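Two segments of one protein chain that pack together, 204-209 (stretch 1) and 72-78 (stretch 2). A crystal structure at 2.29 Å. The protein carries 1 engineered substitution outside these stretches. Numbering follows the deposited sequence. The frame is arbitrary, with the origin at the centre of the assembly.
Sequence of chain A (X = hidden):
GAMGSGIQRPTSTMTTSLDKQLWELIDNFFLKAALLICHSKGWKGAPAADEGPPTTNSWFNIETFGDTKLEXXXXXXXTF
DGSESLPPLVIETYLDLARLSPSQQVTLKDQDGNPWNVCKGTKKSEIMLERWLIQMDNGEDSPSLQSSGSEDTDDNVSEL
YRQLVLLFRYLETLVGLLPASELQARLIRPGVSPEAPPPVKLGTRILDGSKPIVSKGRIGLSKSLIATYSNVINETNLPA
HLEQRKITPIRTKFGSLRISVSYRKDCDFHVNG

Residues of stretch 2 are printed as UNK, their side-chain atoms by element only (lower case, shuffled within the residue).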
ATOM      1  N   THR A 204       5.879  -6.358   0.243  1.00 44.06           N
ATOM      2  CA  THR A 204       5.722  -4.927   0.332  1.00 45.98           C
ATOM      3  C   THR A 204       7.080  -4.336   0.234  1.00 47.06           C
ATOM      4  O   THR A 204       8.038  -5.028   0.442  1.00 46.19           O
ATOM      5  CB  THR A 204       5.186  -4.476   1.708  1.00 46.48           C
ATOM      6  OG1 THR A 204       5.988  -5.067   2.721  1.00 49.92           O
ATOM      7  CG2 THR A 204       3.771  -4.976   1.864  1.00 46.73           C
ATOM      8  N   ARG A 205       7.133  -3.034   0.011  1.00 44.89           N
ATOM      9  CA  ARG A 205       8.331  -2.305  -0.290  1.00 51.77           C
ATOM     10  C   ARG A 205       7.940  -0.922   0.172  1.00 47.02           C
ATOM     11  O   ARG A 205       6.837  -0.459  -0.105  1.00 50.88           O
ATOM     12  CB  ARG A 205       8.526  -2.303  -1.820  1.00 50.73           C
ATOM     13  CG  ARG A 205       9.510  -1.335  -2.378  1.00 60.67           C
ATOM     14  CD  ARG A 205       9.657  -1.464  -3.912  1.00 48.47           C
ATOM     15  NE  ARG A 205       9.031  -2.684  -4.398  1.00 65.17           N
ATOM     16  CZ  ARG A 205       9.654  -3.571  -5.157  1.00 72.62           C
ATOM     17  NH1 ARG A 205      10.923  -3.353  -5.499  1.00 92.56           N
ATOM     18  NH2 ARG A 205       9.025  -4.656  -5.598  1.00 56.01           N
ATOM     19  N   ILE A 206       8.846  -0.287   0.881  1.00 48.75           N
ATOM     20  CA  ILE A 206       8.698   1.054   1.345  1.00 51.21           C
ATOM     21  C   ILE A 206       9.569   1.889   0.480  1.00 49.80           C
ATOM     22  O   ILE A 206      10.635   1.479   0.144  1.00 58.10           O
ATOM     23  CB  ILE A 206       9.205   1.142   2.776  1.00 49.63           C
ATOM     24  CG1 ILE A 206       8.265   0.330   3.670  1.00 50.59           C
ATOM     25  CG2 ILE A 206       9.355   2.585   3.162  1.00 51.88           C
ATOM     26  CD1 ILE A 206       8.751   0.051   5.097  1.00 60.52           C
ATOM     27  N   LEU A 207       9.080   3.055   0.093  1.00 54.57           N
ATOM     28  CA  LEU A 207       9.731   3.974  -0.823  1.00 47.09           C
ATOM     29  C   LEU A 207       9.595   5.399  -0.273  1.00 56.16           C
ATOM     30  O   LEU A 207       8.566   5.766   0.394  1.00 50.60           O
ATOM     31  CB  LEU A 207       9.043   4.011  -2.160  1.00 49.08           C
ATOM     32  CG  LEU A 207       9.074   2.677  -2.930  1.00 67.60           C
ATOM     33  CD1 LEU A 207       8.206   2.726  -4.177  1.00 50.65           C
ATOM     34  CD2 LEU A 207      10.511   2.327  -3.260  1.00 59.13           C
ATOM     35  N   ASP A 208      10.628   6.204  -0.537  1.00 52.77           N
ATOM     36  CA  ASP A 208      10.557   7.662  -0.309  1.00 58.43           C
ATOM     37  C   ASP A 208       9.731   8.234  -1.463  1.00 59.05           C
ATOM     38  O   ASP A 208      10.104   8.149  -2.628  1.00 55.42           O
ATOM     39  CB  ASP A 208      11.952   8.241  -0.265  1.00 64.10           C
ATOM     40  CG  ASP A 208      11.982   9.762  -0.084  1.00 76.26           C
ATOM     41  OD1 ASP A 208      11.055  10.493  -0.546  1.00 79.19           O
ATOM     42  OD2 ASP A 208      12.989  10.210   0.526  1.00 72.99           O
ATOM     43  N   GLY A 209       8.562   8.764  -1.152  1.00 57.17           N
ATOM     44  CA  GLY A 209       7.692   9.219  -2.224  1.00 58.71           C
ATOM     45  C   GLY A 209       7.958  10.587  -2.853  1.00 69.64           C
ATOM     46  O   GLY A 209       7.209  11.007  -3.730  1.00 63.52           O
ATOM     47  N   UNK A  72      16.812  -0.853   6.509  1.00 67.68           N
ATOM     48  CA  UNK A  72      17.502  -0.106   5.476  1.00 63.01           C
ATOM     49  C   UNK A  72      16.501   0.874   4.883  1.00 57.99           C
ATOM     50  O   UNK A  72      16.714   2.070   4.911  1.00 65.83           O
ATOM     51  n   UNK A  72      20.712  -4.331   3.490  1.00123.39           N
ATOM     52  c   UNK A  72      19.757  -3.573   2.966  1.00123.37           C
ATOM     53  n   UNK A  72      18.561  -4.108   2.724  1.00125.40           N
ATOM     54  n   UNK A  72      20.012  -2.291   2.681  1.00112.52           N
ATOM     55  c   UNK A  72      18.556  -0.367   3.164  1.00 84.12           C
ATOM     56  c   UNK A  72      19.049  -1.350   2.106  1.00 92.07           C
ATOM     57  c   UNK A  72      18.085  -1.062   4.428  1.00 66.84           C
ATOM     58  N   UNK A  73      15.362   0.352   4.454  1.00 59.35           N
ATOM     59  CA  UNK A  73      14.261   1.120   3.879  1.00 56.89           C
ATOM     60  C   UNK A  73      13.624   2.155   4.856  1.00 49.24           C
ATOM     61  O   UNK A  73      13.101   3.176   4.402  1.00 47.99           O
ATOM     62  c   UNK A  73      13.677  -0.671   2.142  1.00 60.84           C
ATOM     63  c   UNK A  73      12.560  -1.244   1.220  1.00 76.41           C
ATOM     64  o   UNK A  73      12.616  -0.996  -0.030  1.00 75.38           O
ATOM     65  o   UNK A  73      11.648  -1.961   1.728  1.00 66.69           O
ATOM     66  c   UNK A  73      13.183   0.171   3.326  1.00 57.10           C
ATOM     67  N   UNK A  74      13.665   1.921   6.162  1.00 45.91           N
ATOM     68  CA  UNK A  74      13.093   2.931   7.085  1.00 46.97           C
ATOM     69  C   UNK A  74      14.079   4.050   7.436  1.00 48.90           C
ATOM     70  O   UNK A  74      13.717   5.015   8.097  1.00 50.70           O
ATOM     71  c   UNK A  74      11.245   1.502   8.038  1.00 54.74           C
ATOM     72  c   UNK A  74      12.523   2.293   8.323  1.00 55.89           C
ATOM     73  c   UNK A  74      10.894   0.658   9.226  1.00 52.58           C
ATOM     74  c   UNK A  74      10.101   2.462   7.736  1.00 50.17           C
ATOM     75  N   UNK A  75      15.306   3.975   6.913  1.00 49.96           N
ATOM     76  CA  UNK A  75      16.339   4.999   7.248  1.00 57.72           C
ATOM     77  C   UNK A  75      15.872   6.490   7.087  1.00 62.17           C
ATOM     78  O   UNK A  75      16.073   7.319   8.008  1.00 58.62           O
ATOM     79  c   UNK A  75      19.166   6.125   5.081  1.00118.67           C
ATOM     80  c   UNK A  75      18.243   7.044   4.290  1.00113.33           C
ATOM     81  c   UNK A  75      18.644   5.856   6.493  1.00108.11           C
ATOM     82  n   UNK A  75      18.038   6.499   2.917  1.00116.69           N
ATOM     83  c   UNK A  75      17.653   4.704   6.517  1.00 69.09           C
ATOM     84  N   UNK A  76      15.199   6.830   5.962  1.00 52.44           N
ATOM     85  CA  UNK A  76      14.750   8.189   5.901  1.00 54.53           C
ATOM     86  C   UNK A  76      13.912   8.656   7.089  1.00 59.26           C
ATOM     87  O   UNK A  76      13.855   9.864   7.286  1.00 62.80           O
ATOM     88  c   UNK A  76      13.899   8.205   4.643  1.00 51.99           C
ATOM     89  c   UNK A  76      14.553   7.177   3.779  1.00 53.84           C
ATOM     90  c   UNK A  76      14.773   6.084   4.760  1.00 54.60           C
ATOM     91  N   UNK A  77      13.293   7.761   7.873  1.00 48.24           N
ATOM     92  CA  UNK A  77      12.393   8.212   8.994  1.00 45.88           C
ATOM     93  C   UNK A  77      12.986   7.916  10.345  1.00 43.14           C
ATOM     94  O   UNK A  77      12.541   8.464  11.373  1.00 48.31           O
ATOM     95  c   UNK A  77      10.364   7.910   7.586  1.00 44.04           C
ATOM     96  c   UNK A  77      10.289   6.604   3.563  1.00 49.07           C
ATOM     97  n   UNK A  77       9.292   9.159   6.054  1.00 45.74           N
ATOM     98  c   UNK A  77       9.797   8.083   5.364  1.00 44.16           C
ATOM     99  c   UNK A  77      10.969   7.529   8.871  1.00 43.60           C
ATOM    100  c   UNK A  77      11.061   6.074   5.857  1.00 44.92           C
ATOM    101  c   UNK A  77      10.995   5.751   4.478  1.00 48.37           C
ATOM    102  c   UNK A  77       9.672   7.762   4.012  1.00 40.43           C
ATOM    103  c   UNK A  77      10.477   7.254   6.302  1.00 38.39           C
ATOM    104  c   UNK A  77       9.635   9.057   7.364  1.00 42.42           C
ATOM    105  N   UNK A  78      13.954   7.008  10.374  1.00 45.83           N
ATOM    106  CA  UNK A  78      14.677   6.649  11.594  1.00 50.21           C
ATOM    107  C   UNK A  78      15.834   7.622  11.867  1.00 60.11           C
ATOM    108  O   UNK A  78      16.163   7.908  13.046  1.00 61.37           O
ATOM    109  o   UNK A  78      16.074   5.017  10.442  1.00 51.29           O
ATOM    110  c   UNK A  78      14.079   4.228  11.544  1.00 49.77           C
ATOM    111  c   UNK A  78      15.228   5.216  11.595  1.00 44.30           C
TER

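Position 72 has seven side-chain atoms. Three carbons run out to a nitrogen, which joins a carbon carrying two more nitrogens. This guanidinium group identifies R72. The side chain is exposed and stays out of reach of stretch 1.

Position 73 has three carbons, the third carrying two oxygens. CA-to-CB points toward the strand. One oxygen of 73 lies 3.4 Å from the backbone N of I206, and the other lies 3.9 Å from CG of R205. A carboxylate on a two-carbon arm is glutamate, E73. I206 N donates a weak hydrogen bond to E73 OE1. It is long but almost straight, at 178°. E73 OE2 also comes within 3.2 Å of I206 O, but both are acceptors and no hydrogen bond joins them.

Position 74 has four carbons, forked at the second. CA-to-CB points sideways, yet the end of the side chain comes nearer the strand. One end carbon of the fork of 74 lies 3.8 Å from I206 CD1, an apolar contact in a buried setting. The fork makes it leucine, L74, and the end carbon is CD2.

Position 75 has four carbons in a row ending in nitrogen. This is K75. It is exposed and makes no contact with stretch 1.

Position 76 has three carbons that close a ring onto its own backbone N. CA-to-CB points toward the strand, but CB of 76 stays 4.7 Å from OD2 of D208, too far to count as contact. This is proline, P76. Its N carries no hydrogen to donate, and the helix is kinked here, where the N of 76 and of 77 lack bonds to the turn before.

Position 77 has one carbon leading to fused five- and six-membered rings with eight carbons and one nitrogen. One six-membered-ring carbon of 77 lies 3.8 Å from I206 CG2. Another ring carbon of 77 lies 3.7 Å from L207 O and 4.0 Å from D208 CA. Only tryptophan fits, so this is W77. The two carbons are CZ3 and CH2, respectively. NE1 is hydrogen-bonded elsewhere in the structure.

Position 78 has one carbon carrying an oxygen and a carbon. This is threonine, T78. It is exposed and out of reach. T78 N bonds to L74 O at 3.0 Å.

The contact centres on I206, whose CA-to-CB points toward the helix and which has the largest covered area. CA-to-CB of L207 points away from the helix, and its carbonyl O lies at the edge of the W77 ring. The contact combines apolar packing of L74 and W77 on I206 with the close approach of E73, which accepts the one weak hydrogen bond across it.

Stretch 2 72-78: RELKPWT
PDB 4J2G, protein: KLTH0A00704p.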